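Local structure of hypothetical protein PSPTO_2114 (Pseudomonas syringae pv. tomato, 2ODA) at residues P81-G86 / P90-M95; P54-D59 / M98-S103; C108-I111 / R116-Q119. The protein is of uncertain function but belongs to a Pseudomonas-specific subfamily of the haloacid dehalogenase (HAD) enzyme superfamily and may have a novel biochemical function. All blocks are in the same frame, centred on the assembly; numbering follows the deposited sequence.

Contacts 2 and 3 pack on the parallel sheet; contact 1 joins a loop to helix 91-99. Contact 2 spans the longest piece of chain, from strand 55-58 to the end of helix 91-99, and contact 1 is nested inside that loop. Contact 3 follows both, within the unit made by strand 109-112 and helix 115-123. The centres of contacts 1 and 2 are about 11 Å apart, and each is about 12 Å from the centre of contact 3. Contacts 1 and 2 share helix 91-99 and also touch the second subunit. Helix 91-99 thus packs within its own chain while also facing its partner.

Contact 1: P81-G86 / P90-M95; sequences PRPTAG and PDACWM
Pro83 comes closest to Ala92, with their CA atoms 5.3 Å apart, and Pro81 faces Met95 at 6.4 Å between CA atoms. The irregular segment 81-86 therefore runs antiparallel to the start of helix 91-99. No direct hydrogen bond joins the two. The ring of Pro83 lies against the helix, its CG 3.8 Å from CB of Ala92. Met95, present as selenomethionine, lays its side chain across the loop. Its SE is 3.6 Å from CA of Pro83. A bend at the last torsion (chi3 64°) turns the methyl group toward the backbone, where CE is 3.3 Å from O of Arg82. Waters make the polar links. One accepts from Ala92 N, near the helix start, and donates to Ala85 O. Another takes the amide of Ala85 and donates to Asp91 OD2, at 2.6 Å from that oxygen. Arg82 turns away to the carbonyl of Leu61. The contact folds the loop after strand 78-79 back on the helix that faces the second subunit, where Trp94 stacks on its counterpart Trp94. Within the chain, Cys93 meets Ile58 of strand 55-58, while Pro81 rests on Ala99 at the end of helix 91-99.

Contact 2: P54-D59 / M98-S103; sequences PCAWID and MALNVS
Leu100 meets Pro54, Cys55 and Ala56 with the two methyl groups at the end of its side chain. The tight part is at Cys55 and Ala56. Ala56 is the residue of strand 55-58 that points its CB at the helix end, and CD1 of Leu100 lies 3.9 Å from that CB of Ala56. The other branch reaches over the strand backbone, where CD2 of Leu100 is 3.7 Å from the carbonyl O of Cys55. Leu100 holds CG beside its own backbone N (chi1 -66°), and the chain then extends (chi2 173°). This spreads the two methyls along the strand, one on the side chain of Ala56 and one on the peptide before it. Leu10 of strand 9-12 and Ile78 of strand 78-79 also touch Leu100, so the leucine packs across three neighbouring strands.

The looser side is at Pro54, just before the strand. Its ring is partly exposed, and its CB stays 4.3 Å from CD2 of Leu100. Beyond Leu100 the chain turns outward. Asn101 is exposed and has positive phi (57°), which completes a Schellman motif at the end of helix 91-99. Its N bonds back to O of Met98 at 2.9 Å. The turn brings Val102 inward again, onto Ala8, while the carbonyl of Asn101 takes a weak hydrogen bond from Gln89 of the second subunit.

The backbone of Ala56 bonds to Leu9 and Phe11, and those of Cys55 and Trp57 bond to Ile78. No hydrogen bond crosses the contact itself. Between these two segments the contact rests on Leu100, through van der Waals contact with Ala56 and with the backbone of Cys55.

Contact 3: C108-I111 / R116-Q119; sequences CVLI and RLLQ
Leu110 of strand 109-112 points at the helix and sets one methyl, CD2, against both Leu117 and Leu118. Its CG lies anti to the backbone N (chi1 165°), which carries the branch off the sheet toward the first turns of helix 115-123. No hydrogen bond links the two segments, and the contact is wholly apolar in its side chains.

Arg116 opens the segment on the solvent side, where its NH1 makes a salt bridge to Glu60. Leu117 follows, and it gives the closest approach. Its carbonyl O is 3.3 Å from CD2 of Leu110, a short meeting of a methyl with a backbone oxygen. The side chain closes in as well, with CG of Leu117 4.0 Å from the same methyl. From there CD1 of Leu117 continues to Ile58 of strand 55-58.

Strand, helix and the following strand 127-131 form a beta-alpha-beta unit of the Rossmann-like HAD core, with the helix lying on one face of the parallel sheet. Asp114, between strand and helix, stands where HAD enzymes usually carry the acidic motif IV. Here its OD1 takes a hydrogen bond from the amide of Arg116, and a weak one from that of Leu117, at the start of helix 115-123. No metal role is established for it.

Leu118 comes next. Its CA is 4.0 Å from CD2 of Leu110, and its own CD2 sits a little farther from that methyl, at 4.4 Å. Leu118 also packs on Leu164 and Leu167, so it joins the strand side chain to helix 150-167. Gln119 then turns away from the strand, and its NE2 bonds to OD1 of Asn123.

Contact 1: P81-G86 / P90-M95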
# COMPACT_ATOMS: atom_id res chain seq x y z
N PRO B 81 -5.87 11.54 -7.36
CA PRO B 81 -7.11 11.17 -8.05
C PRO B 81 -8.13 10.54 -7.10
O PRO B 81 -7.75 9.79 -6.18
CB PRO B 81 -6.67 10.16 -9.12
CG PRO B 81 -5.21 10.12 -9.09
CD PRO B 81 -4.70 10.77 -7.83
N ARG B 82 -9.41 10.83 -7.34
CA ARG B 82 -10.50 10.33 -6.53
C ARG B 82 -10.63 8.82 -6.76
O ARG B 82 -10.63 8.37 -7.90
CB ARG B 82 -11.80 11.08 -6.89
CG ARG B 82 -13.02 10.68 -6.09
CD ARG B 82 -14.32 11.40 -6.60
NE ARG B 82 -14.20 12.85 -6.70
CZ ARG B 82 -14.54 13.74 -5.75
NH1 ARG B 82 -15.00 13.34 -4.58
NH2 ARG B 82 -14.40 15.04 -5.99
N PRO B 83 -10.72 8.03 -5.67
CA PRO B 83 -10.90 6.59 -5.87
C PRO B 83 -12.34 6.22 -6.14
O PRO B 83 -13.26 6.96 -5.77
CB PRO B 83 -10.51 6.02 -4.51
CG PRO B 83 -10.98 7.07 -3.54
CD PRO B 83 -10.68 8.39 -4.24
N THR B 84 -12.55 5.06 -6.74
CA THR B 84 -13.89 4.51 -6.86
C THR B 84 -14.44 4.09 -5.50
O THR B 84 -15.59 4.37 -5.19
CB THR B 84 -13.90 3.29 -7.82
OG1 THR B 84 -13.24 3.67 -9.02
CG2 THR B 84 -15.32 2.90 -8.15
N ALA B 85 -13.61 3.43 -4.69
CA ALA B 85 -14.02 2.97 -3.37
C ALA B 85 -13.51 3.99 -2.35
O ALA B 85 -12.30 4.22 -2.25
CB ALA B 85 -13.44 1.57 -3.07
N GLY B 86 -14.44 4.62 -1.63
CA GLY B 86 -14.14 5.75 -0.74
C GLY B 86 -13.63 5.33 0.62
O GLY B 86 -13.53 4.15 0.91
N PRO B 90 -8.39 1.68 1.63
CA PRO B 90 -7.02 2.23 1.45
C PRO B 90 -6.80 2.95 0.10
O PRO B 90 -5.82 3.70 -0.06
CB PRO B 90 -6.13 0.97 1.49
CG PRO B 90 -7.08 -0.18 1.11
CD PRO B 90 -8.38 0.21 1.76
N ASP B 91 -7.71 2.70 -0.85
CA ASP B 91 -7.61 3.19 -2.24
C ASP B 91 -7.21 4.66 -2.39
O ASP B 91 -6.33 4.99 -3.18
CB ASP B 91 -8.92 2.98 -2.98
CG ASP B 91 -9.34 1.53 -3.03
OD1 ASP B 91 -9.22 0.82 -2.01
OD2 ASP B 91 -9.80 1.11 -4.11
N ALA B 92 -7.88 5.56 -1.67
CA ALA B 92 -7.57 6.98 -1.77
C ALA B 92 -6.07 7.26 -1.52
O ALA B 92 -5.47 8.08 -2.20
CB ALA B 92 -8.42 7.76 -0.82
N CYS B 93 -5.49 6.57 -0.55
CA CYS B 93 -4.07 6.79 -0.20
C CYS B 93 -3.12 6.13 -1.20
O CYS B 93 -2.13 6.74 -1.64
CB CYS B 93 -3.80 6.30 1.21
SG CYS B 93 -4.66 7.33 2.46
N TRP B 94 -3.42 4.89 -1.57
CA TRP B 94 -2.60 4.23 -2.59
C TRP B 94 -2.63 4.98 -3.90
O TRP B 94 -1.59 5.16 -4.55
CB TRP B 94 -3.05 2.80 -2.79
CG TRP B 94 -2.71 1.91 -1.63
CD1 TRP B 94 -1.72 2.09 -0.70
CD2 TRP B 94 -3.34 0.66 -1.32
NE1 TRP B 94 -1.72 1.02 0.19
CE2 TRP B 94 -2.71 0.14 -0.17
CE3 TRP B 94 -4.40 -0.05 -1.89
CZ2 TRP B 94 -3.08 -1.09 0.40
CZ3 TRP B 94 -4.77 -1.28 -1.32
CH2 TRP B 94 -4.13 -1.77 -0.17
N MSE B 95 -3.81 5.44 -4.30
CA MSE B 95 -3.91 6.18 -5.54
C MSE B 95 -3.14 7.49 -5.53
O MSE B 95 -2.55 7.86 -6.54
CB MSE B 95 -5.35 6.36 -5.97
CG MSE B 95 -5.81 5.13 -6.69
SE MSE B 95 -7.72 5.20 -6.97
CE MSE B 95 -7.76 6.73 -8.13
O HOH W 1 -7.71 10.24 -3.45
O HOH W 2 -10.45 5.34 -0.33
O HOH W 3 -11.06 2.56 -5.88

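Contact 2: P54-D59 / M98-S103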
# COMPACT_ATOMS: atom_id res chain seq x y z
N PRO B 54 7.74 15.49 -2.29
CA PRO B 54 6.50 15.18 -3.02
C PRO B 54 5.30 15.17 -2.08
O PRO B 54 5.30 14.44 -1.08
CB PRO B 54 6.76 13.79 -3.60
CG PRO B 54 8.30 13.68 -3.64
CD PRO B 54 8.71 14.39 -2.38
N CYS B 55 4.31 15.99 -2.41
CA CYS B 55 3.09 16.12 -1.60
C CYS B 55 1.89 16.06 -2.51
O CYS B 55 1.92 16.61 -3.61
CB CYS B 55 3.06 17.48 -0.84
SG CYS B 55 4.41 17.72 0.34
N ALA B 56 0.83 15.40 -2.05
CA ALA B 56 -0.46 15.42 -2.74
C ALA B 56 -1.53 15.67 -1.70
O ALA B 56 -1.36 15.26 -0.53
CB ALA B 56 -0.73 14.08 -3.40
N TRP B 57 -2.65 16.26 -2.12
CA TRP B 57 -3.81 16.37 -1.23
C TRP B 57 -4.91 15.39 -1.60
O TRP B 57 -5.06 15.00 -2.77
CB TRP B 57 -4.38 17.80 -1.18
CG TRP B 57 -4.96 18.32 -2.47
CD1 TRP B 57 -4.33 19.13 -3.39
CD2 TRP B 57 -6.30 18.13 -2.96
NE1 TRP B 57 -5.18 19.42 -4.43
CE2 TRP B 57 -6.40 18.84 -4.18
CE3 TRP B 57 -7.41 17.41 -2.49
CZ2 TRP B 57 -7.59 18.85 -4.95
CZ3 TRP B 57 -8.59 17.41 -3.25
CH2 TRP B 57 -8.66 18.13 -4.47
N ILE B 58 -5.66 14.99 -0.58
CA ILE B 58 -6.75 14.04 -0.72
C ILE B 58 -8.01 14.65 -0.14
O ILE B 58 -7.98 15.21 0.95
CB ILE B 58 -6.45 12.75 0.07
CG1 ILE B 58 -5.25 12.04 -0.56
CG2 ILE B 58 -7.68 11.83 0.13
CD1 ILE B 58 -4.76 10.85 0.25
N ASP B 59 -9.12 14.51 -0.85
CA ASP B 59 -10.42 14.83 -0.24
C ASP B 59 -11.55 13.99 -0.84
O ASP B 59 -11.33 13.16 -1.74
CB ASP B 59 -10.69 16.34 -0.31
CG ASP B 59 -11.43 16.84 0.94
OD1 ASP B 59 -12.58 16.43 1.17
OD2 ASP B 59 -10.86 17.65 1.70
N MSE B 98 0.57 6.58 -5.95
CA MSE B 98 0.80 6.31 -7.37
C MSE B 98 0.89 7.56 -8.23
O MSE B 98 1.74 7.64 -9.13
CB MSE B 98 -0.25 5.34 -7.90
CG MSE B 98 -0.04 3.95 -7.31
SE MSE B 98 -1.36 2.70 -8.03
CE MSE B 98 -2.70 2.88 -6.74
N ALA B 99 0.04 8.53 -7.93
CA ALA B 99 0.05 9.83 -8.60
C ALA B 99 1.36 10.57 -8.39
O ALA B 99 1.76 11.38 -9.22
CB ALA B 99 -1.14 10.70 -8.13
N LEU B 100 2.04 10.29 -7.27
CA LEU B 100 3.36 10.85 -6.97
C LEU B 100 4.51 9.96 -7.42
O LEU B 100 5.67 10.25 -7.14
CB LEU B 100 3.50 11.11 -5.46
CG LEU B 100 2.58 12.18 -4.84
CD1 LEU B 100 2.72 12.18 -3.33
CD2 LEU B 100 2.89 13.57 -5.44
N ASN B 101 4.19 8.86 -8.11
CA ASN B 101 5.20 7.92 -8.62
C ASN B 101 6.09 7.38 -7.50
O ASN B 101 7.26 7.13 -7.70
CB ASN B 101 6.07 8.59 -9.69
CG ASN B 101 5.26 9.10 -10.87
OD1 ASN B 101 4.63 8.32 -11.57
ND2 ASN B 101 5.26 10.42 -11.08
N VAL B 102 5.51 7.21 -6.32
CA VAL B 102 6.23 6.72 -5.15
C VAL B 102 6.79 5.32 -5.42
O VAL B 102 6.10 4.47 -5.99
CB VAL B 102 5.29 6.76 -3.90
CG1 VAL B 102 5.71 5.81 -2.82
CG2 VAL B 102 5.21 8.21 -3.36
N SER B 103 8.03 5.09 -5.04
CA SER B 103 8.64 3.78 -5.31
C SER B 103 8.48 2.77 -4.16
O SER B 103 8.59 1.56 -4.38
CB SER B 103 10.10 3.95 -5.73
OG SER B 103 10.90 4.36 -4.61

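Contact 3: C108-I111 / R116-Q119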
# COMPACT_ATOMS: atom_id res chain seq x y z
N CYS B 108 6.18 6.68 3.96
CA CYS B 108 5.10 7.60 3.52
C CYS B 108 4.19 7.97 4.69
O CYS B 108 3.91 7.14 5.56
CB CYS B 108 4.30 7.00 2.37
SG CYS B 108 5.26 6.82 0.84
N VAL B 109 3.72 9.22 4.72
CA VAL B 109 2.92 9.73 5.84
C VAL B 109 1.63 10.39 5.34
O VAL B 109 1.62 11.02 4.29
CB VAL B 109 3.69 10.79 6.67
CG1 VAL B 109 2.92 11.18 7.94
CG2 VAL B 109 5.10 10.29 7.03
N LEU B 110 0.54 10.21 6.11
CA LEU B 110 -0.71 10.91 5.84
C LEU B 110 -0.96 11.83 7.02
O LEU B 110 -0.89 11.40 8.17
CB LEU B 110 -1.90 9.92 5.72
CG LEU B 110 -3.30 10.58 5.79
CD1 LEU B 110 -3.59 11.42 4.55
CD2 LEU B 110 -4.39 9.50 5.95
N ILE B 111 -1.27 13.07 6.73
CA ILE B 111 -1.63 14.04 7.75
C ILE B 111 -3.10 14.43 7.51
O ILE B 111 -3.45 14.82 6.41
CB ILE B 111 -0.75 15.30 7.62
CG1 ILE B 111 0.74 14.91 7.79
CG2 ILE B 111 -1.15 16.36 8.66
CD1 ILE B 111 1.53 14.88 6.49
N ARG B 116 -12.07 9.30 9.29
CA ARG B 116 -12.32 8.41 8.15
C ARG B 116 -11.16 8.36 7.17
O ARG B 116 -10.77 7.28 6.68
CB ARG B 116 -13.61 8.79 7.44
CG ARG B 116 -14.87 8.42 8.25
CD ARG B 116 -16.15 8.91 7.55
NE ARG B 116 -16.27 8.37 6.19
CZ ARG B 116 -16.18 9.12 5.10
NH1 ARG B 116 -15.99 10.42 5.24
NH2 ARG B 116 -16.27 8.59 3.88
N LEU B 117 -10.59 9.52 6.87
CA LEU B 117 -9.40 9.57 6.05
C LEU B 117 -8.18 8.99 6.78
O LEU B 117 -7.40 8.25 6.19
CB LEU B 117 -9.16 10.98 5.52
CG LEU B 117 -7.83 11.21 4.79
CD1 LEU B 117 -7.66 10.30 3.54
CD2 LEU B 117 -7.72 12.70 4.41
N LEU B 118 -8.00 9.34 8.06
CA LEU B 118 -6.95 8.70 8.86
C LEU B 118 -7.07 7.18 8.86
O LEU B 118 -6.06 6.48 8.75
CB LEU B 118 -6.94 9.24 10.29
CG LEU B 118 -6.49 10.71 10.34
CD1 LEU B 118 -6.93 11.33 11.66
CD2 LEU B 118 -4.97 10.81 10.11
N GLN B 119 -8.28 6.68 9.01
CA GLN B 119 -8.53 5.23 8.91
C GLN B 119 -8.10 4.66 7.55
O GLN B 119 -7.54 3.56 7.48
CB GLN B 119 -10.00 4.91 9.19
CG GLN B 119 -10.28 3.38 9.36
CD GLN B 119 -9.56 2.79 10.57
OE1 GLN B 119 -9.87 3.12 11.70
NE2 GLN B 119 -8.59 1.93 10.33